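Long-range contacts in putative uncharacterized protein (Mycobacterium tuberculosis, PDB 2ZQ5), which probably transfers sulfonate groups from a nucleotide donor to an acceptor molecule, as sulfotransferases do: residues Ser75-Trp79 against Arg214-Leu218; Tyr127-Arg131 against Leu218-Asp223. The contacts are given in a common frame with arbitrary orientation. Numbering follows the deposited sequence.

Contact 1: residues Ser75-Trp79 against Arg214-Leu218; sequences SQSAW and RNLQL
Both segments are single helical turns, S75-W79 on helix 55-81 and R214-L218 on helix 206-219. The short axes pass 10.6 Å apart with their N-to-C directions at 55°, and the CA atoms pair S75 with N215 (7.1 Å) and W79 with L218 (6.8 Å). W79 (chi1 m) fills the gap. Its NE1 donates a weak hydrogen bond to R214 O at 3.2 Å, while the R214 guanidinium lies on one face of the indole in a cation-pi stack, CZ 3.9 Å from the centroid of the six-membered ring and the planes at 26°. Beside it, A78 CB meets L218 CD2 at 3.3 Å, and S75 OG donates to N215 OD1 at 2.6 Å. Q180 hydrogen-bonds S75 as well. At the more open edge two waters bridge the side chains of Q76 and R214, OE1 to NH1 and NE2 to NH2, both weakly at the arginine. The interface is thus a buried tryptophan wedge, with S75 bonded to N215 and the partly exposed R214 stacked on the indole.

Contact 2: residues Tyr127-Arg131 against Leu218-Asp223; sequences YPQPR and LIGLND
The loop segment Y127-R131, just after helix 122-126, runs extended from P128 onward beside the C-terminal end of helix 206-219. In the other segment L218 and I219 are still helical, G220 leaves helical phi/psi, and a type I turn spans G220-D223, closed by D223 N to G220 O at 3.0 Å. Nearest in register are P130 and I219, with CA atoms 4.2 Å apart. The ring of P130 is a bump that fits a hollow lined by L218, L221 and N222, with CD 4.0 Å from L218 CD1, CG 3.9 Å from L221 CD2 and CB 3.6 Å from N222 ND2. P128 CB touches L218 CD2 at 4.1 Å. Such close backbones allow CA-H...O contacts of 3.4 Å from I219 CA to Q129 O and from P130 CA to L218 O. R131 N then donates to I219 O (3.0 Å), and N222 ND2 to R131 O (3.0 Å). The R131 side chain extends (chi1 and chi2 t) and bends at chi3 (m), so that one face of its guanidinium lies over I219 O, and NH1 forms a 2.9 Å salt bridge with D223 OD2. Q118 and G119 also bind this guanidinium, and K226 pairs with D223. These bonds therefore hold the loop against the carbonyl end of the helix, and the buried arginine charge is balanced by D223 and tied to edge strand 117-119.

How the contacts relate
Contacts 1 and 2 lie 8 Å apart between centres, about 18 Å from the centre of the chain and on the same side of it. Both use helix 206-219, whose L218 belongs to each: helix 55-81 packs against its last turns in contact 1, and the loop after helix 122-126 crosses its end in contact 2. They touch directly where P128 CB comes within 3.2 Å of S75 OG. Along the chain the segments alternate, 75-79, 127-131, 214-218 and 218-223, so the two connections cross. Together they join a helix preceding the first strand of the parallel P-loop-type sheet to the approach to strand 227-231, which neighbours edge strand 117-119.

Contact 1: residues Ser75-Trp79 against Arg214-Leu218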
loop_
_atom_site.group_PDB
_atom_site.type_symbol
_atom_site.label_atom_id
_atom_site.label_comp_id
_atom_site.label_asym_id
_atom_site.label_seq_id
_atom_site.Cartn_x
_atom_site.Cartn_y
_atom_site.Cartn_z
ATOM N N SER A 75 -3.279 0.129 16.795
ATOM C CA SER A 75 -4.665 0.229 16.341
ATOM C C SER A 75 -5.618 -0.390 17.361
ATOM O O SER A 75 -6.665 0.180 17.665
ATOM C CB SER A 75 -4.848 -0.463 14.985
ATOM O OG SER A 75 -4.403 0.362 13.922
ATOM N N GLN A 76 -5.257 -1.558 17.886
ATOM C CA GLN A 76 -6.095 -2.239 18.870
ATOM C C GLN A 76 -6.321 -1.335 20.080
ATOM O O GLN A 76 -7.444 -1.210 20.580
ATOM C CB GLN A 76 -5.437 -3.549 19.310
ATOM C CG GLN A 76 -6.297 -4.396 20.239
ATOM C CD GLN A 76 -7.663 -4.689 19.654
ATOM O OE1 GLN A 76 -7.779 -5.149 18.518
ATOM N NE2 GLN A 76 -8.711 -4.422 20.429
ATOM N N SER A 77 -5.251 -0.701 20.545
ATOM C CA SER A 77 -5.342 0.200 21.687
ATOM C C SER A 77 -6.160 1.439 21.338
ATOM O O SER A 77 -6.957 1.916 22.147
ATOM C CB SER A 77 -3.942 0.616 22.145
ATOM O OG SER A 77 -4.013 1.450 23.292
ATOM N N ALA A 78 -5.965 1.962 20.131
ATOM C CA ALA A 78 -6.697 3.144 19.698
ATOM C C ALA A 78 -8.202 2.884 19.667
ATOM O O ALA A 78 -8.992 3.752 20.043
ATOM C CB ALA A 78 -6.212 3.590 18.322
ATOM N N TRP A 79 -8.600 1.698 19.216
ATOM C CA TRP A 79 -10.019 1.364 19.158
ATOM C C TRP A 79 -10.638 1.342 20.552
ATOM O O TRP A 79 -11.809 1.684 20.720
ATOM C CB TRP A 79 -10.236 0.014 18.457
ATOM C CG TRP A 79 -9.935 0.055 16.981
ATOM C CD1 TRP A 79 -10.234 1.068 16.114
ATOM C CD2 TRP A 79 -9.295 -0.965 16.204
ATOM N NE1 TRP A 79 -9.815 0.742 14.842
ATOM C CE2 TRP A 79 -9.236 -0.498 14.870
ATOM C CE3 TRP A 79 -8.765 -2.227 16.503
ATOM C CZ2 TRP A 79 -8.665 -1.250 13.835
ATOM C CZ3 TRP A 79 -8.198 -2.975 15.475
ATOM C CH2 TRP A 79 -8.154 -2.482 14.156
ATOM N N ARG A 214 -12.011 -0.503 9.715
ATOM C CA ARG A 214 -12.023 -0.115 11.123
ATOM C C ARG A 214 -10.947 0.940 11.357
ATOM O O ARG A 214 -11.127 1.853 12.163
ATOM C CB ARG A 214 -11.766 -1.323 12.028
ATOM C CG ARG A 214 -12.891 -2.345 12.065
ATOM C CD ARG A 214 -12.647 -3.355 13.178
ATOM N NE ARG A 214 -12.516 -2.691 14.474
ATOM C CZ ARG A 214 -12.216 -3.311 15.611
ATOM N NH1 ARG A 214 -12.011 -4.622 15.624
ATOM N NH2 ARG A 214 -12.120 -2.619 16.738
ATOM N N ASN A 215 -9.822 0.816 10.658
ATOM C CA ASN A 215 -8.761 1.798 10.805
ATOM C C ASN A 215 -9.138 3.131 10.160
ATOM O O ASN A 215 -8.759 4.188 10.663
ATOM C CB ASN A 215 -7.443 1.260 10.244
ATOM C CG ASN A 215 -6.628 0.539 11.303
ATOM O OD1 ASN A 215 -6.405 1.077 12.391
ATOM N ND2 ASN A 215 -6.179 -0.674 10.998
ATOM N N LEU A 216 -9.884 3.099 9.055
ATOM C CA LEU A 216 -10.314 4.349 8.431
ATOM C C LEU A 216 -11.308 5.048 9.362
ATOM O O LEU A 216 -11.293 6.270 9.487
ATOM C CB LEU A 216 -10.973 4.099 7.069
ATOM C CG LEU A 216 -10.098 3.516 5.954
ATOM C CD1 LEU A 216 -10.818 3.697 4.622
ATOM C CD2 LEU A 216 -8.748 4.218 5.906
ATOM N N GLN A 217 -12.175 4.267 10.005
ATOM C CA GLN A 217 -13.156 4.819 10.941
ATOM C C GLN A 217 -12.444 5.524 12.091
ATOM O O GLN A 217 -12.858 6.598 12.528
ATOM C CB GLN A 217 -14.034 3.711 11.527
ATOM C CG GLN A 217 -15.038 3.098 10.572
ATOM C CD GLN A 217 -15.838 1.994 11.237
ATOM O OE1 GLN A 217 -15.274 1.027 11.751
ATOM N NE2 GLN A 217 -17.158 2.134 11.237
ATOM N N LEU A 218 -11.381 4.899 12.589
ATOM C CA LEU A 218 -10.600 5.445 13.691
ATOM C C LEU A 218 -9.845 6.707 13.286
ATOM O O LEU A 218 -9.982 7.757 13.916
ATOM C CB LEU A 218 -9.600 4.397 14.180
ATOM C CG LEU A 218 -8.502 4.893 15.124
ATOM C CD1 LEU A 218 -9.097 5.211 16.494
ATOM C CD2 LEU A 218 -7.418 3.829 15.230
HETATM O O HOH W 1 -9.846 -6.116 17.152
HETATM O O HOH W 2 -11.551 -4.400 19.573
#

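Contact 2: residues Tyr127-Arg131 against Leu218-Asp223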
loop_
_atom_site.group_PDB
_atom_site.type_symbol
_atom_site.label_atom_id
_atom_site.label_comp_id
_atom_site.label_asym_id
_atom_site.label_seq_id
_atom_site.Cartn_x
_atom_site.Cartn_y
_atom_site.Cartn_z
ATOM N N TYR A 127 1.217 5.487 12.991
ATOM C CA TYR A 127 0.703 5.540 14.354
ATOM C C TYR A 127 -0.806 5.812 14.342
ATOM O O TYR A 127 -1.250 6.940 14.568
ATOM C CB TYR A 127 1.438 6.643 15.118
ATOM C CG TYR A 127 1.476 6.455 16.613
ATOM C CD1 TYR A 127 2.692 6.333 17.284
ATOM C CD2 TYR A 127 0.302 6.423 17.362
ATOM C CE1 TYR A 127 2.738 6.190 18.668
ATOM C CE2 TYR A 127 0.337 6.279 18.747
ATOM C CZ TYR A 127 1.558 6.165 19.392
ATOM O OH TYR A 127 1.597 6.037 20.762
ATOM N N PRO A 128 -1.613 4.773 14.076
ATOM C CA PRO A 128 -3.074 4.888 14.026
ATOM C C PRO A 128 -3.681 5.617 15.222
ATOM O O PRO A 128 -3.415 5.276 16.378
ATOM C CB PRO A 128 -3.526 3.435 13.935
ATOM C CG PRO A 128 -2.416 2.806 13.145
ATOM C CD PRO A 128 -1.191 3.387 13.810
ATOM N N GLN A 129 -4.504 6.615 14.921
ATOM C CA GLN A 129 -5.164 7.435 15.931
ATOM C C GLN A 129 -6.056 8.429 15.202
ATOM O O GLN A 129 -5.918 8.626 13.996
ATOM C CB GLN A 129 -4.121 8.213 16.731
ATOM C CG GLN A 129 -3.297 9.154 15.859
ATOM C CD GLN A 129 -2.150 9.807 16.597
ATOM O OE1 GLN A 129 -2.350 10.693 17.427
ATOM N NE2 GLN A 129 -0.934 9.368 16.297
ATOM N N PRO A 130 -6.994 9.063 15.918
ATOM C CA PRO A 130 -7.859 10.036 15.248
ATOM C C PRO A 130 -7.006 11.204 14.746
ATOM O O PRO A 130 -6.148 11.711 15.468
ATOM C CB PRO A 130 -8.824 10.458 16.353
ATOM C CG PRO A 130 -8.913 9.224 17.207
ATOM C CD PRO A 130 -7.474 8.789 17.286
ATOM N N ARG A 131 -7.236 11.619 13.508
ATOM C CA ARG A 131 -6.478 12.722 12.923
ATOM C C ARG A 131 -6.758 14.043 13.634
ATOM O O ARG A 131 -7.886 14.532 13.628
ATOM C CB ARG A 131 -6.825 12.861 11.442
ATOM C CG ARG A 131 -6.011 13.912 10.708
ATOM C CD ARG A 131 -6.500 14.124 9.284
ATOM N NE ARG A 131 -6.427 12.924 8.452
ATOM C CZ ARG A 131 -7.475 12.180 8.112
ATOM N NH1 ARG A 131 -8.692 12.500 8.536
ATOM N NH2 ARG A 131 -7.311 11.126 7.323
ATOM N N LEU A 218 -11.381 4.899 12.589
ATOM C CA LEU A 218 -10.600 5.445 13.691
ATOM C C LEU A 218 -9.845 6.707 13.286
ATOM O O LEU A 218 -9.982 7.757 13.916
ATOM C CB LEU A 218 -9.600 4.397 14.180
ATOM C CG LEU A 218 -8.502 4.893 15.124
ATOM C CD1 LEU A 218 -9.097 5.211 16.494
ATOM C CD2 LEU A 218 -7.418 3.829 15.230
ATOM N N ILE A 219 -9.045 6.602 12.231
ATOM C CA ILE A 219 -8.261 7.736 11.769
ATOM C C ILE A 219 -9.146 8.889 11.304
ATOM O O ILE A 219 -8.797 10.055 11.489
ATOM C CB ILE A 219 -7.298 7.299 10.635
ATOM C CG1 ILE A 219 -6.315 6.264 11.185
ATOM C CG2 ILE A 219 -6.560 8.514 10.063
ATOM C CD1 ILE A 219 -5.471 5.584 10.122
ATOM N N GLY A 220 -10.300 8.563 10.723
ATOM C CA GLY A 220 -11.204 9.594 10.243
ATOM C C GLY A 220 -12.297 10.007 11.217
ATOM O O GLY A 220 -13.262 10.655 10.814
ATOM N N LEU A 221 -12.137 9.655 12.491
ATOM C CA LEU A 221 -13.124 9.973 13.525
ATOM C C LEU A 221 -13.494 11.452 13.632
ATOM O O LEU A 221 -14.642 11.786 13.943
ATOM C CB LEU A 221 -12.626 9.488 14.889
ATOM C CG LEU A 221 -13.550 9.753 16.083
ATOM C CD1 LEU A 221 -14.821 8.919 15.940
ATOM C CD2 LEU A 221 -12.827 9.411 17.379
ATOM N N ASN A 222 -12.532 12.332 13.378
ATOM C CA ASN A 222 -12.772 13.771 13.463
ATOM C C ASN A 222 -13.093 14.411 12.114
ATOM O O ASN A 222 -13.280 15.628 12.030
ATOM C CB ASN A 222 -11.554 14.478 14.068
ATOM C CG ASN A 222 -11.226 13.990 15.465
ATOM O OD1 ASN A 222 -12.115 13.821 16.301
ATOM N ND2 ASN A 222 -9.943 13.775 15.732
ATOM N N ASP A 223 -13.157 13.597 11.065
ATOM C CA ASP A 223 -13.432 14.083 9.714
ATOM C C ASP A 223 -14.497 13.223 9.041
ATOM O O ASP A 223 -14.427 12.965 7.840
ATOM C CB ASP A 223 -12.147 14.028 8.881
ATOM C CG ASP A 223 -11.071 14.961 9.400
ATOM O OD1 ASP A 223 -11.160 16.171 9.118
ATOM O OD2 ASP A 223 -10.143 14.488 10.092
HETATM O O HOH W 3 -8.818 16.272 11.735
#